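Local coordinates for 2-nitropropane dioxygenase (Streptomyces ansochromogenes, PDB 3BW2), which probably uses flavin mononucleotide and molecular oxygen to oxidise alkyl nitronates such as propionate 3-nitronate, removing their nitrogen and detoxifying them, at residues 45-50 with 111-116; 68-73 with 107-112; 217-222 with 341-346. One frame throughout, in Å; residues are numbered along the deposited sequence.

Contact 1: residues 45-50 with 111-116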
ATOM      1  N   LYS A  45      15.819  25.048   2.785  1.00 19.70           N
ATOM      2  CA  LYS A  45      16.594  26.147   2.201  1.00 21.05           C
ATOM      3  C   LYS A  45      16.116  27.459   2.807  1.00 21.40           C
ATOM      4  O   LYS A  45      15.077  27.497   3.460  1.00 21.39           O
ATOM      5  CB  LYS A  45      16.402  26.231   0.682  1.00 23.78           C
ATOM      6  CG  LYS A  45      16.760  24.976  -0.099  1.00 25.94           C
ATOM      7  CD  LYS A  45      17.080  25.325  -1.547  1.00 28.19           C
ATOM      8  CE  LYS A  45      16.643  24.235  -2.519  1.00 31.86           C
ATOM      9  NZ  LYS A  45      17.087  22.862  -2.148  1.00 35.04           N
ATOM     10  N   THR A  46      16.880  28.529   2.605  1.00 22.51           N
ATOM     11  CA  THR A  46      16.484  29.842   3.099  1.00 22.26           C
ATOM     12  C   THR A  46      15.602  30.403   1.995  1.00 21.82           C
ATOM     13  O   THR A  46      15.600  29.878   0.878  1.00 21.67           O
ATOM     14  CB  THR A  46      17.685  30.806   3.269  1.00 23.92           C
ATOM     15  OG1 THR A  46      18.341  30.975   2.006  1.00 23.59           O
ATOM     16  CG2 THR A  46      18.674  30.270   4.294  1.00 24.80           C
ATOM     17  N   ALA A  47      14.851  31.454   2.295  1.00 20.76           N
ATOM     18  CA  ALA A  47      13.987  32.061   1.292  1.00 22.25           C
ATOM     19  C   ALA A  47      14.839  32.522   0.112  1.00 23.10           C
ATOM     20  O   ALA A  47      14.401  32.486  -1.043  1.00 22.68           O
ATOM     21  CB  ALA A  47      13.232  33.244   1.891  1.00 22.04           C
ATOM     22  N   ASP A  48      16.062  32.954   0.405  1.00 23.39           N
ATOM     23  CA  ASP A  48      16.965  33.413  -0.643  1.00 26.10           C
ATOM     24  C   ASP A  48      17.427  32.256  -1.515  1.00 24.91           C
ATOM     25  O   ASP A  48      17.477  32.375  -2.739  1.00 23.98           O
ATOM     26  CB  ASP A  48      18.189  34.104  -0.046  1.00 29.30           C
ATOM     27  CG  ASP A  48      19.162  34.577  -1.113  1.00 34.13           C
ATOM     28  OD1 ASP A  48      18.758  35.400  -1.962  1.00 34.98           O
ATOM     29  OD2 ASP A  48      20.326  34.120  -1.108  1.00 39.37           O
ATOM     30  N   GLY A  49      17.777  31.142  -0.880  1.00 24.64           N
ATOM     31  CA  GLY A  49      18.220  29.978  -1.628  1.00 23.99           C
ATOM     32  C   GLY A  49      17.130  29.542  -2.585  1.00 23.40           C
ATOM     33  O   GLY A  49      17.384  29.260  -3.753  1.00 23.78           O
ATOM     34  N   MET A  50      15.903  29.491  -2.080  1.00 23.92           N
ATOM     35  CA  MET A  50      14.762  29.110  -2.894  1.00 22.28           C
ATOM     36  C   MET A  50      14.624  30.091  -4.054  1.00 23.61           C
ATOM     37  O   MET A  50      14.461  29.691  -5.207  1.00 21.59           O
ATOM     38  CB  MET A  50      13.482  29.141  -2.054  1.00 24.14           C
ATOM     39  CG  MET A  50      12.202  28.897  -2.851  1.00 21.16           C
ATOM     40  SD  MET A  50      10.710  29.245  -1.888  1.00 20.91           S
ATOM     41  CE  MET A  50      10.418  30.945  -2.340  1.00 19.77           C
ATOM     42  N   TYR A 111       9.165  29.794   6.397  1.00 21.70           N
ATOM     43  CA  TYR A 111       7.814  29.880   5.846  1.00 20.92           C
ATOM     44  C   TYR A 111       7.354  31.297   5.474  1.00 21.37           C
ATOM     45  O   TYR A 111       6.957  31.549   4.334  1.00 19.99           O
ATOM     46  CB  TYR A 111       6.832  29.286   6.851  1.00 20.58           C
ATOM     47  CG  TYR A 111       5.429  29.110   6.332  1.00 22.40           C
ATOM     48  CD1 TYR A 111       5.150  28.190   5.323  1.00 21.27           C
ATOM     49  CD2 TYR A 111       4.365  29.826   6.887  1.00 20.42           C
ATOM     50  CE1 TYR A 111       3.844  27.977   4.883  1.00 21.08           C
ATOM     51  CE2 TYR A 111       3.056  29.623   6.455  1.00 20.66           C
ATOM     52  CZ  TYR A 111       2.802  28.695   5.457  1.00 21.55           C
ATOM     53  OH  TYR A 111       1.505  28.465   5.048  1.00 21.64           O
ATOM     54  N   ASP A 112       7.400  32.215   6.435  1.00 21.28           N
ATOM     55  CA  ASP A 112       6.962  33.589   6.189  1.00 24.19           C
ATOM     56  C   ASP A 112       7.742  34.284   5.083  1.00 22.43           C
ATOM     57  O   ASP A 112       7.153  34.925   4.213  1.00 23.17           O
ATOM     58  CB  ASP A 112       7.046  34.428   7.473  1.00 25.83           C
ATOM     59  CG  ASP A 112       6.067  33.966   8.540  1.00 28.60           C
ATOM     60  OD1 ASP A 112       5.105  33.253   8.195  1.00 30.70           O
ATOM     61  OD2 ASP A 112       6.249  34.325   9.722  1.00 33.57           O
ATOM     62  N   ALA A 113       9.063  34.159   5.116  1.00 22.38           N
ATOM     63  CA  ALA A 113       9.911  34.787   4.108  1.00 22.34           C
ATOM     64  C   ALA A 113       9.712  34.147   2.735  1.00 23.09           C
ATOM     65  O   ALA A 113       9.747  34.829   1.704  1.00 22.00           O
ATOM     66  CB  ALA A 113      11.372  34.692   4.526  1.00 21.67           C
ATOM     67  N   LYS A 114       9.501  32.834   2.717  1.00 22.38           N
ATOM     68  CA  LYS A 114       9.295  32.139   1.452  1.00 21.48           C
ATOM     69  C   LYS A 114       7.965  32.549   0.826  1.00 20.59           C
ATOM     70  O   LYS A 114       7.883  32.748  -0.385  1.00 19.90           O
ATOM     71  CB  LYS A 114       9.368  30.623   1.668  1.00 22.15           C
ATOM     72  CG  LYS A 114      10.787  30.159   1.994  1.00 22.69           C
ATOM     73  CD  LYS A 114      10.865  28.683   2.368  1.00 22.98           C
ATOM     74  CE  LYS A 114      12.306  28.295   2.686  1.00 20.83           C
ATOM     75  NZ  LYS A 114      12.421  26.932   3.277  1.00 21.05           N
ATOM     76  N   LEU A 115       6.929  32.691   1.652  1.00 20.44           N
ATOM     77  CA  LEU A 115       5.619  33.106   1.153  1.00 21.46           C
ATOM     78  C   LEU A 115       5.707  34.513   0.572  1.00 21.16           C
ATOM     79  O   LEU A 115       5.058  34.828  -0.426  1.00 21.47           O
ATOM     80  CB  LEU A 115       4.573  33.090   2.273  1.00 20.60           C
ATOM     81  CG  LEU A 115       4.014  31.733   2.706  1.00 22.81           C
ATOM     82  CD1 LEU A 115       2.953  31.939   3.779  1.00 20.83           C
ATOM     83  CD2 LEU A 115       3.406  31.016   1.505  1.00 23.82           C
ATOM     84  N   ALA A 116       6.511  35.359   1.207  1.00 23.04           N
ATOM     85  CA  ALA A 116       6.686  36.730   0.740  1.00 23.81           C
ATOM     86  C   ALA A 116       7.264  36.693  -0.673  1.00 23.84           C
ATOM     87  O   ALA A 116       6.824  37.424  -1.564  1.00 24.12           O
ATOM     88  CB  ALA A 116       7.624  37.486   1.681  1.00 23.17           C
TER
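Lys114 reaches across from the first turn of helix 111-120 and ends on the backbone of the loop that leads into helix 47-60, at Lys45. The polar part of the contact is the hydrogen bond from Lys114 NZ to Lys45 O, 2.7 Å long, with the donor tilted 31° from the carbonyl plane. Beyond CG the lysine is extended, and its last torsion (chi4 170°) sets NZ anti, toward that carbonyl. NZ has two further partners, one in the same loop region and one in the turn before its own helix: it donates to Ala42 O and makes a salt bridge with Asp109. A second polar bond lies within 45-50, where Thr46, the N-cap of helix 47-60, accepts from Gly49 N through Thr46 OG1 at 2.9 Å.

The apolar part is small and close. Ala47 CB and Ala113 CB meet at 3.5 Å, where the first residues of the two helices come together. The lysine's own methylenes join in: Lys114 CG lies 3.8 Å from Ala47 CA. Met50 comes from one turn further along helix 47-60, and its side chain crosses the lysine chain obliquely. Met50 SD stands 4.0 Å from Lys114 CG, and Met50 CE lies 3.7 Å from Lys114 O; the same side chain also packs on Val117 and Leu118.

Lys114 thus serves both chemistries, its stem as a hydrocarbon spacer between two barrel helices and its buried ammonium as a tie for two carbonyls. The neighbouring carboxylate of Asp109 would be expected to stabilise the positive charge there.

Contact 2: residues 68-73 with 107-112. With FMN (flavin mononucleotide), chain B.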
ATOM      1  N   ASN A  68       7.795  23.651  -3.769  1.00 18.00           N
ATOM      2  CA  ASN A  68       7.191  23.029  -2.598  1.00 17.78           C
ATOM      3  C   ASN A  68       7.742  23.624  -1.310  1.00 16.70           C
ATOM      4  O   ASN A  68       8.941  23.867  -1.196  1.00 16.48           O
ATOM      5  CB  ASN A  68       7.441  21.511  -2.659  1.00 16.75           C
ATOM      6  CG  ASN A  68       7.044  20.788  -1.384  1.00 15.85           C
ATOM      7  OD1 ASN A  68       7.861  20.612  -0.480  1.00 15.87           O
ATOM      8  ND2 ASN A  68       5.787  20.367  -1.307  1.00 16.32           N
ATOM      9  N   VAL A  69       6.865  23.880  -0.345  1.00 17.05           N
ATOM     10  CA  VAL A  69       7.308  24.441   0.928  1.00 18.14           C
ATOM     11  C   VAL A  69       6.790  23.618   2.110  1.00 17.32           C
ATOM     12  O   VAL A  69       5.717  23.012   2.036  1.00 16.54           O
ATOM     13  CB  VAL A  69       6.858  25.916   1.095  1.00 18.88           C
ATOM     14  CG1 VAL A  69       7.298  26.737  -0.108  1.00 18.82           C
ATOM     15  CG2 VAL A  69       5.372  25.990   1.273  1.00 22.09           C
ATOM     16  N   PHE A  70       7.569  23.582   3.187  1.00 16.60           N
ATOM     17  CA  PHE A  70       7.184  22.837   4.381  1.00 17.85           C
ATOM     18  C   PHE A  70       6.402  23.726   5.336  1.00 19.19           C
ATOM     19  O   PHE A  70       6.735  24.902   5.518  1.00 18.14           O
ATOM     20  CB  PHE A  70       8.415  22.305   5.122  1.00 17.86           C
ATOM     21  CG  PHE A  70       9.231  21.315   4.339  1.00 19.11           C
ATOM     22  CD1 PHE A  70       8.700  20.659   3.232  1.00 20.76           C
ATOM     23  CD2 PHE A  70      10.523  20.990   4.753  1.00 20.39           C
ATOM     24  CE1 PHE A  70       9.440  19.692   2.551  1.00 21.32           C
ATOM     25  CE2 PHE A  70      11.271  20.025   4.079  1.00 20.35           C
ATOM     26  CZ  PHE A  70      10.728  19.374   2.977  1.00 19.16           C
ATOM     27  N   MET A  71       5.362  23.162   5.943  1.00 18.89           N
ATOM     28  CA  MET A  71       4.554  23.896   6.902  1.00 20.39           C
ATOM     29  C   MET A  71       5.337  23.997   8.201  1.00 22.02           C
ATOM     30  O   MET A  71       6.059  23.065   8.573  1.00 19.37           O
ATOM     31  CB  MET A  71       3.241  23.159   7.188  1.00 19.11           C
ATOM     32  CG  MET A  71       2.296  23.046   6.011  1.00 20.68           C
ATOM     33  SD  MET A  71       1.796  24.673   5.425  1.00 21.99           S
ATOM     34  CE  MET A  71       1.043  25.347   6.895  1.00 20.35           C
ATOM     35  N   PRO A  72       5.223  25.137   8.902  1.00 22.53           N
ATOM     36  CA  PRO A  72       5.948  25.283  10.166  1.00 24.63           C
ATOM     37  C   PRO A  72       5.462  24.193  11.115  1.00 25.59           C
ATOM     38  O   PRO A  72       4.301  23.790  11.057  1.00 24.42           O
ATOM     39  CB  PRO A  72       5.544  26.679  10.637  1.00 24.10           C
ATOM     40  CG  PRO A  72       5.334  27.417   9.355  1.00 24.75           C
ATOM     41  CD  PRO A  72       4.583  26.404   8.512  1.00 24.55           C
ATOM     42  N   GLN A  73       6.345  23.709  11.982  1.00 26.56           N
ATOM     43  CA  GLN A  73       5.970  22.670  12.925  1.00 30.23           C
ATOM     44  C   GLN A  73       6.004  23.211  14.349  1.00 32.82           C
ATOM     45  O   GLN A  73       6.934  23.917  14.733  1.00 33.38           O
ATOM     46  CB  GLN A  73       6.917  21.470  12.805  1.00 29.32           C
ATOM     47  CG  GLN A  73       6.953  20.824  11.428  1.00 28.85           C
ATOM     48  CD  GLN A  73       5.583  20.378  10.946  1.00 30.54           C
ATOM     49  OE1 GLN A  73       4.972  21.016  10.086  1.00 29.47           O
ATOM     50  NE2 GLN A  73       5.089  19.281  11.506  1.00 32.11           N
ATOM     51  N   ARG A 107      11.922  25.701  13.310  1.00 34.20           N
ATOM     52  CA  ARG A 107      10.760  24.856  13.057  1.00 31.86           C
ATOM     53  C   ARG A 107       9.855  25.423  11.965  1.00 28.84           C
ATOM     54  O   ARG A 107       8.967  24.731  11.464  1.00 27.13           O
ATOM     55  CB  ARG A 107       9.945  24.679  14.339  1.00 34.38           C
ATOM     56  CG  ARG A 107      10.649  23.896  15.429  1.00 39.07           C
ATOM     57  CD  ARG A 107       9.665  23.496  16.518  1.00 42.75           C
ATOM     58  NE  ARG A 107      10.261  22.581  17.487  1.00 47.14           N
ATOM     59  CZ  ARG A 107      11.240  22.911  18.323  1.00 49.02           C
ATOM     60  NH1 ARG A 107      11.720  22.012  19.172  1.00 50.76           N
ATOM     61  NH2 ARG A 107      11.734  24.142  18.315  1.00 49.63           N
ATOM     62  N   ASP A 108      10.085  26.682  11.605  1.00 25.26           N
ATOM     63  CA  ASP A 108       9.288  27.366  10.587  1.00 23.23           C
ATOM     64  C   ASP A 108       9.834  27.172   9.172  1.00 22.22           C
ATOM     65  O   ASP A 108       9.104  27.310   8.196  1.00 22.28           O
ATOM     66  CB  ASP A 108       9.239  28.856  10.908  0.40 22.20           C
ATOM     67  CG  ASP A 108      10.616  29.475  10.961  0.40 21.83           C
ATOM     68  OD1 ASP A 108      11.176  29.778   9.889  0.40 22.85           O
ATOM     69  OD2 ASP A 108      11.149  29.638  12.076  0.40 22.95           O
ATOM     70  N   ASP A 109      11.123  26.866   9.072  1.00 22.88           N
ATOM     71  CA  ASP A 109      11.787  26.649   7.788  1.00 23.48           C
ATOM     72  C   ASP A 109      11.619  27.828   6.822  1.00 23.54           C
ATOM     73  O   ASP A 109      11.450  27.637   5.614  1.00 22.34           O
ATOM     74  CB  ASP A 109      11.272  25.353   7.142  1.00 23.53           C
ATOM     75  CG  ASP A 109      12.181  24.855   6.027  1.00 24.76           C
ATOM     76  OD1 ASP A 109      13.411  24.838   6.232  1.00 27.16           O
ATOM     77  OD2 ASP A 109      11.676  24.469   4.950  1.00 24.57           O
ATOM     78  N   GLY A 110      11.661  29.043   7.365  1.00 22.84           N
ATOM     79  CA  GLY A 110      11.536  30.245   6.553  1.00 22.65           C
ATOM     80  C   GLY A 110      10.194  30.448   5.876  1.00 22.23           C
ATOM     81  O   GLY A 110      10.091  31.190   4.902  1.00 23.84           O
ATOM     82  N   TYR A 111       9.165  29.794   6.397  1.00 21.70           N
ATOM     83  CA  TYR A 111       7.814  29.880   5.846  1.00 20.92           C
ATOM     84  C   TYR A 111       7.354  31.297   5.474  1.00 21.37           C
ATOM     85  O   TYR A 111       6.957  31.549   4.334  1.00 19.99           O
ATOM     86  CB  TYR A 111       6.832  29.286   6.851  1.00 20.58           C
ATOM     87  CG  TYR A 111       5.429  29.110   6.332  1.00 22.40           C
ATOM     88  CD1 TYR A 111       5.150  28.190   5.323  1.00 21.27           C
ATOM     89  CD2 TYR A 111       4.365  29.826   6.887  1.00 20.42           C
ATOM     90  CE1 TYR A 111       3.844  27.977   4.883  1.00 21.08           C
ATOM     91  CE2 TYR A 111       3.056  29.623   6.455  1.00 20.66           C
ATOM     92  CZ  TYR A 111       2.802  28.695   5.457  1.00 21.55           C
ATOM     93  OH  TYR A 111       1.505  28.465   5.048  1.00 21.64           O
ATOM     94  N   ASP A 112       7.400  32.215   6.435  1.00 21.28           N
ATOM     95  CA  ASP A 112       6.962  33.589   6.189  1.00 24.19           C
ATOM     96  C   ASP A 112       7.742  34.284   5.083  1.00 22.43           C
ATOM     97  O   ASP A 112       7.153  34.925   4.213  1.00 23.17           O
ATOM     98  CB  ASP A 112       7.046  34.428   7.473  1.00 25.83           C
ATOM     99  CG  ASP A 112       6.067  33.966   8.540  1.00 28.60           C
ATOM    100  OD1 ASP A 112       5.105  33.253   8.195  1.00 30.70           O
ATOM    101  OD2 ASP A 112       6.249  34.325   9.722  1.00 33.57           O
TER
HETATM  102  N1  FMN B 370       7.730  15.737  -0.866  1.00 17.88           N
HETATM  103  C2  FMN B 370       7.584  17.100  -0.559  1.00 19.62           C
HETATM  104  O2  FMN B 370       6.468  17.613  -0.550  1.00 18.13           O
HETATM  105  N3  FMN B 370       8.691  17.882  -0.273  1.00 18.73           N
HETATM  106  C4  FMN B 370       9.983  17.381  -0.280  1.00 20.36           C
HETATM  107  O4  FMN B 370      10.947  18.126  -0.022  1.00 18.98           O
HETATM  108  C4A FMN B 370      10.156  16.007  -0.602  1.00 20.06           C
HETATM  109  N5  FMN B 370      11.428  15.442  -0.653  1.00 20.55           N
HETATM  110  C5A FMN B 370      11.624  14.102  -0.998  1.00 18.64           C
HETATM  111  C6  FMN B 370      12.942  13.580  -1.059  1.00 18.27           C
HETATM  112  C7  FMN B 370      13.210  12.212  -1.415  1.00 18.33           C
HETATM  113  C7M FMN B 370      14.535  12.028  -2.192  1.00 16.34           C
HETATM  114  C8  FMN B 370      12.046  11.425  -1.745  1.00 17.52           C
HETATM  115  C8M FMN B 370      12.075  10.281  -2.758  1.00 14.91           C
HETATM  116  C9  FMN B 370      10.709  11.929  -1.663  1.00 17.29           C
HETATM  117  C9A FMN B 370      10.492  13.278  -1.293  1.00 18.30           C
HETATM  118  N10 FMN B 370       9.187  13.834  -1.221  1.00 19.13           N
HETATM  119  C10 FMN B 370       9.008  15.195  -0.891  1.00 18.69           C
HETATM  120  C1' FMN B 370       7.950  12.941  -1.344  1.00 15.89           C
HETATM  121  C2' FMN B 370       7.413  13.086  -2.790  1.00 14.30           C
HETATM  122  O2' FMN B 370       6.608  14.253  -2.863  1.00 14.05           O
HETATM  123  C3' FMN B 370       6.502  11.885  -3.220  1.00 14.69           C
HETATM  124  O3' FMN B 370       5.440  11.825  -2.267  1.00 15.38           O
HETATM  125  C4' FMN B 370       7.212  10.522  -3.244  1.00 13.56           C
HETATM  126  O4' FMN B 370       8.457  10.692  -3.923  1.00 13.23           O
HETATM  127  C5' FMN B 370       6.345   9.461  -3.986  1.00 13.81           C
HETATM  128  O5' FMN B 370       6.995   8.159  -4.029  1.00 11.87           O
HETATM  129  P   FMN B 370       8.047   7.610  -5.155  1.00 17.32           P
HETATM  130  O1P FMN B 370       7.289   8.417  -6.153  1.00 17.59           O
HETATM  131  O2P FMN B 370       7.558   6.278  -4.615  1.00 15.43           O
HETATM  132  O3P FMN B 370       9.090   8.352  -4.340  1.00 16.02           O
HETATM  133  O   HOH W   1       8.462  26.729   4.858  1.00 18.14           O
HETATM  134  O   HOH W   2       9.868  25.240   3.272  1.00 18.86           O
HETATM  135  O   HOH W   3       8.871  23.121   9.098  1.00 23.81           O
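Tyr111 presents one ring face to Pro72, the two side chains crossing at about a right angle. Pro72 CD sits 3.6 Å from the centroid of the Tyr111 ring, 14° off the normal, a CH-pi contact, while Pro72 CG reaches back to Tyr111 CB at 3.5 Å. Met71 lies alongside the same ring: bent at chi2 (-61°), it brings SD obliquely to 4.8 Å from the Tyr111 centroid, a Met-aromatic contact, and a further bend leaves CE next to the hydroxyl. Val69 CG2 lies loosely at the ring edge. An alanine in place of Tyr111 would probably leave Pro72 CD and the Met71 sulfur without their aromatic partner and open a gap beneath the proline.

Hydrogen bonds, direct and through water, join the two segments further along. Gln73 N donates to Arg107 O at 2.9 Å from above the carbonyl plane, and water 3 bridges that oxygen to Met71 O. Water 2 accepts from Phe70 N and donates to Asp109 OD2, which also accepts from Tyr44 N. The Asp109 carboxylate plane is turned 26° from the Phe70 ring, with Asp109 OD2 3.7 Å from Phe70 CD2. Within 107-112, Asp108 OD1 accepts from Gly110 N, an Asx turn, inside a type I' turn that leads into helix 111-120.

At the other end of 68-73 stands the flavin. FMN N3 donates to Asn68 OD1 at 2.9 Å, and FMN O4 lies at the edge of the Phe70 ring, 3.3 Å from Phe70 CZ. Strand 65-70 belongs to the parallel barrel, and the contact is typical of a TIM barrel: cofactor-binding residues occupy the C-terminal end of a strand, and the loop leaving it packs on the segment that starts the following barrel helix.

Contact 3: residues 217-222 with 341-346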
ATOM      1  N   ILE A 217       5.103   4.943  -8.014  1.00 18.03           N
ATOM      2  CA  ILE A 217       4.888   4.994  -9.463  1.00 17.38           C
ATOM      3  C   ILE A 217       6.212   5.078 -10.242  1.00 18.29           C
ATOM      4  O   ILE A 217       6.898   6.098 -10.219  1.00 17.29           O
ATOM      5  CB  ILE A 217       3.968   6.188  -9.825  1.00 17.75           C
ATOM      6  CG1 ILE A 217       2.643   6.057  -9.059  1.00 17.33           C
ATOM      7  CG2 ILE A 217       3.699   6.218 -11.327  1.00 14.28           C
ATOM      8  CD1 ILE A 217       1.680   7.201  -9.276  1.00 21.07           C
ATOM      9  N   MET A 218       6.554   3.993 -10.938  1.00 18.26           N
ATOM     10  CA  MET A 218       7.806   3.908 -11.689  1.00 18.45           C
ATOM     11  C   MET A 218       7.626   3.640 -13.178  1.00 18.91           C
ATOM     12  O   MET A 218       8.573   3.765 -13.950  1.00 17.88           O
ATOM     13  CB  MET A 218       8.674   2.779 -11.119  1.00 17.49           C
ATOM     14  CG  MET A 218       8.934   2.859  -9.622  1.00 15.78           C
ATOM     15  SD  MET A 218       9.816   4.357  -9.191  1.00 17.55           S
ATOM     16  CE  MET A 218      11.483   3.961  -9.769  1.00 17.44           C
ATOM     17  N   ARG A 219       6.415   3.262 -13.572  1.00 19.44           N
ATOM     18  CA  ARG A 219       6.132   2.924 -14.964  1.00 19.10           C
ATOM     19  C   ARG A 219       4.892   3.623 -15.501  1.00 18.56           C
ATOM     20  O   ARG A 219       3.976   3.960 -14.745  1.00 17.05           O
ATOM     21  CB  ARG A 219       5.937   1.408 -15.088  1.00 18.31           C
ATOM     22  CG  ARG A 219       7.144   0.577 -14.653  1.00 18.86           C
ATOM     23  CD  ARG A 219       8.144   0.422 -15.793  1.00 20.63           C
ATOM     24  NE  ARG A 219       9.238  -0.485 -15.447  1.00 22.14           N
ATOM     25  CZ  ARG A 219      10.359  -0.114 -14.838  1.00 23.60           C
ATOM     26  NH1 ARG A 219      10.553   1.156 -14.503  1.00 23.37           N
ATOM     27  NH2 ARG A 219      11.292  -1.016 -14.563  1.00 22.03           N
ATOM     28  N   GLY A 220       4.861   3.821 -16.816  1.00 16.06           N
ATOM     29  CA  GLY A 220       3.719   4.469 -17.436  1.00 15.93           C
ATOM     30  C   GLY A 220       2.419   3.724 -17.201  1.00 16.63           C
ATOM     31  O   GLY A 220       1.351   4.334 -17.156  1.00 18.43           O
ATOM     32  N   GLY A 221       2.496   2.403 -17.058  1.00 14.21           N
ATOM     33  CA  GLY A 221       1.289   1.623 -16.822  1.00 15.68           C
ATOM     34  C   GLY A 221       0.658   1.951 -15.479  1.00 15.52           C
ATOM     35  O   GLY A 221      -0.560   1.869 -15.307  1.00 16.46           O
ATOM     36  N   GLN A 222       1.498   2.307 -14.511  1.00 15.87           N
ATOM     37  CA  GLN A 222       1.018   2.666 -13.188  1.00 15.54           C
ATOM     38  C   GLN A 222       0.389   4.053 -13.265  1.00 16.24           C
ATOM     39  O   GLN A 222      -0.521   4.372 -12.500  1.00 16.88           O
ATOM     40  CB  GLN A 222       2.170   2.648 -12.183  1.00 17.42           C
ATOM     41  CG  GLN A 222       2.660   1.248 -11.863  1.00 16.63           C
ATOM     42  CD  GLN A 222       3.948   1.251 -11.074  1.00 17.52           C
ATOM     43  OE1 GLN A 222       4.988   1.667 -11.575  1.00 17.07           O
ATOM     44  NE2 GLN A 222       3.885   0.789  -9.830  1.00 17.30           N
ATOM     45  N   ALA A 341       5.808   8.332 -20.999  1.00 17.20           N
ATOM     46  CA  ALA A 341       4.725   8.728 -21.899  1.00 17.95           C
ATOM     47  C   ALA A 341       4.358   7.588 -22.846  1.00 18.60           C
ATOM     48  O   ALA A 341       3.183   7.351 -23.124  1.00 20.32           O
ATOM     49  CB  ALA A 341       5.130   9.957 -22.699  1.00 16.80           C
ATOM     50  N   ALA A 342       5.370   6.883 -23.340  1.00 19.43           N
ATOM     51  CA  ALA A 342       5.153   5.766 -24.250  1.00 20.43           C
ATOM     52  C   ALA A 342       4.481   4.609 -23.523  1.00 21.07           C
ATOM     53  O   ALA A 342       3.600   3.949 -24.071  1.00 21.19           O
ATOM     54  CB  ALA A 342       6.480   5.306 -24.838  1.00 19.30           C
ATOM     55  N   GLU A 343       4.905   4.359 -22.287  1.00 21.77           N
ATOM     56  CA  GLU A 343       4.331   3.274 -21.500  1.00 21.94           C
ATOM     57  C   GLU A 343       2.882   3.603 -21.174  1.00 22.60           C
ATOM     58  O   GLU A 343       2.014   2.725 -21.191  1.00 22.20           O
ATOM     59  CB  GLU A 343       5.152   3.056 -20.227  1.00 22.05           C
ATOM     60  CG  GLU A 343       6.525   2.440 -20.504  1.00 20.70           C
ATOM     61  CD  GLU A 343       7.424   2.403 -19.280  1.00 21.47           C
ATOM     62  OE1 GLU A 343       8.460   1.709 -19.331  1.00 22.35           O
ATOM     63  OE2 GLU A 343       7.107   3.073 -18.275  1.00 18.64           O
ATOM     64  N   LEU A 344       2.626   4.878 -20.893  1.00 21.02           N
ATOM     65  CA  LEU A 344       1.279   5.349 -20.598  1.00 20.57           C
ATOM     66  C   LEU A 344       0.371   5.095 -21.798  1.00 20.45           C
ATOM     67  O   LEU A 344      -0.710   4.521 -21.663  1.00 19.44           O
ATOM     68  CB  LEU A 344       1.304   6.847 -20.289  1.00 20.76           C
ATOM     69  CG  LEU A 344      -0.046   7.562 -20.182  1.00 20.94           C
ATOM     70  CD1 LEU A 344      -0.869   6.937 -19.068  1.00 21.31           C
ATOM     71  CD2 LEU A 344       0.177   9.041 -19.909  1.00 18.58           C
ATOM     72  N   ALA A 345       0.815   5.526 -22.975  1.00 21.78           N
ATOM     73  CA  ALA A 345       0.034   5.342 -24.193  1.00 23.87           C
ATOM     74  C   ALA A 345      -0.208   3.858 -24.451  1.00 25.11           C
ATOM     75  O   ALA A 345      -1.314   3.451 -24.794  1.00 25.10           O
ATOM     76  CB  ALA A 345       0.759   5.971 -25.379  1.00 24.09           C
ATOM     77  N   GLU A 346       0.834   3.053 -24.279  1.00 27.75           N
ATOM     78  CA  GLU A 346       0.727   1.617 -24.492  1.00 30.44           C
ATOM     79  C   GLU A 346      -0.323   1.003 -23.569  1.00 31.62           C
ATOM     80  O   GLU A 346      -1.105   0.149 -23.989  1.00 29.91           O
ATOM     81  CB  GLU A 346       2.082   0.950 -24.255  1.00 33.58           C
ATOM     82  CG  GLU A 346       2.021  -0.564 -24.187  1.00 39.28           C
ATOM     83  CD  GLU A 346       3.364  -1.186 -23.860  1.00 43.58           C
ATOM     84  OE1 GLU A 346       4.015  -0.728 -22.890  1.00 44.81           O
ATOM     85  OE2 GLU A 346       3.767  -2.136 -24.566  1.00 46.02           O
TER
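Gly220 and Leu344 bring the backbones of 217-222 and 341-346 to 4.1 Å, CA to CA, where the first turn of helix 220-228 meets helix 333-350. Gly220 has no CB to stand between the chains; the position where one would lie is taken up by Glu343 CB and Leu344 N, which is consistent with so close an approach. Gly220 O receives a CA-H...O contact from Leu344 CA at 3.6 Å. Arg219 is the N-cap residue.

Glu343 carries the polar link. Glu343 CB lies 3.4 Å from Gly220 CA; chi2 of 172° puts CD anti, and Glu343 OE2 then accepts from Gly220 N at 2.8 Å. The bond is nearly straight, 174° at the hydrogen, and meets OE2 on the anti side of the carboxylate. The other oxygen, OE1, forms a salt bridge with Arg329. Arg219 touches the glutamate with CD, 3.8 Å from Glu343 OE2, the guanidinium and carboxylate planes 48° apart. Arg219 NE stays 4.5 Å from Glu343 OE1, which lies well out of the guanidinium plane, so the two attract only as charges.

From the first turn of the helix, Gln222 folds back so that Gln222 OE1 accepts from Met218 N and Arg219 N, each at 2.9 Å. Both polar ends turn to the second subunit: Arg219 NE makes a salt bridge with its Glu205, and Gln222 NE2 donates to its Leu197 O. Leu344 lays CD1 near Gly220 O and packs on Ile223 and Ala224 of helix 220-228.

The carboxylate of Glu343 therefore occupies the N-terminal end of helix 220-228, where the helix dipole would probably stabilise its negative charge, and holds the C-terminal helix to the barrel by a charged group bonded to a main-chain N-H.

How the contacts relate
Contacts 1 and 2 adjoin, their centres 8 Å apart, and share the start of helix 111-120: contact 1 ties it to helix 47-60, contact 2 ties the turn before it to strand 65-70. The Lys114–Asp109 salt bridge joins them directly. Contact 3 lies on the opposite side of the chain's centre, about 35 Å from contact 1 between centres. All three are partly buried. Contact 2, nearest the centre, reaches the flavin and mixes aromatic packing with bridging waters; contact 1, further out, relies on a buried lysine and small methyls; contact 3, outermost, pairs a glycine backbone with a carboxylate and borders the second subunit.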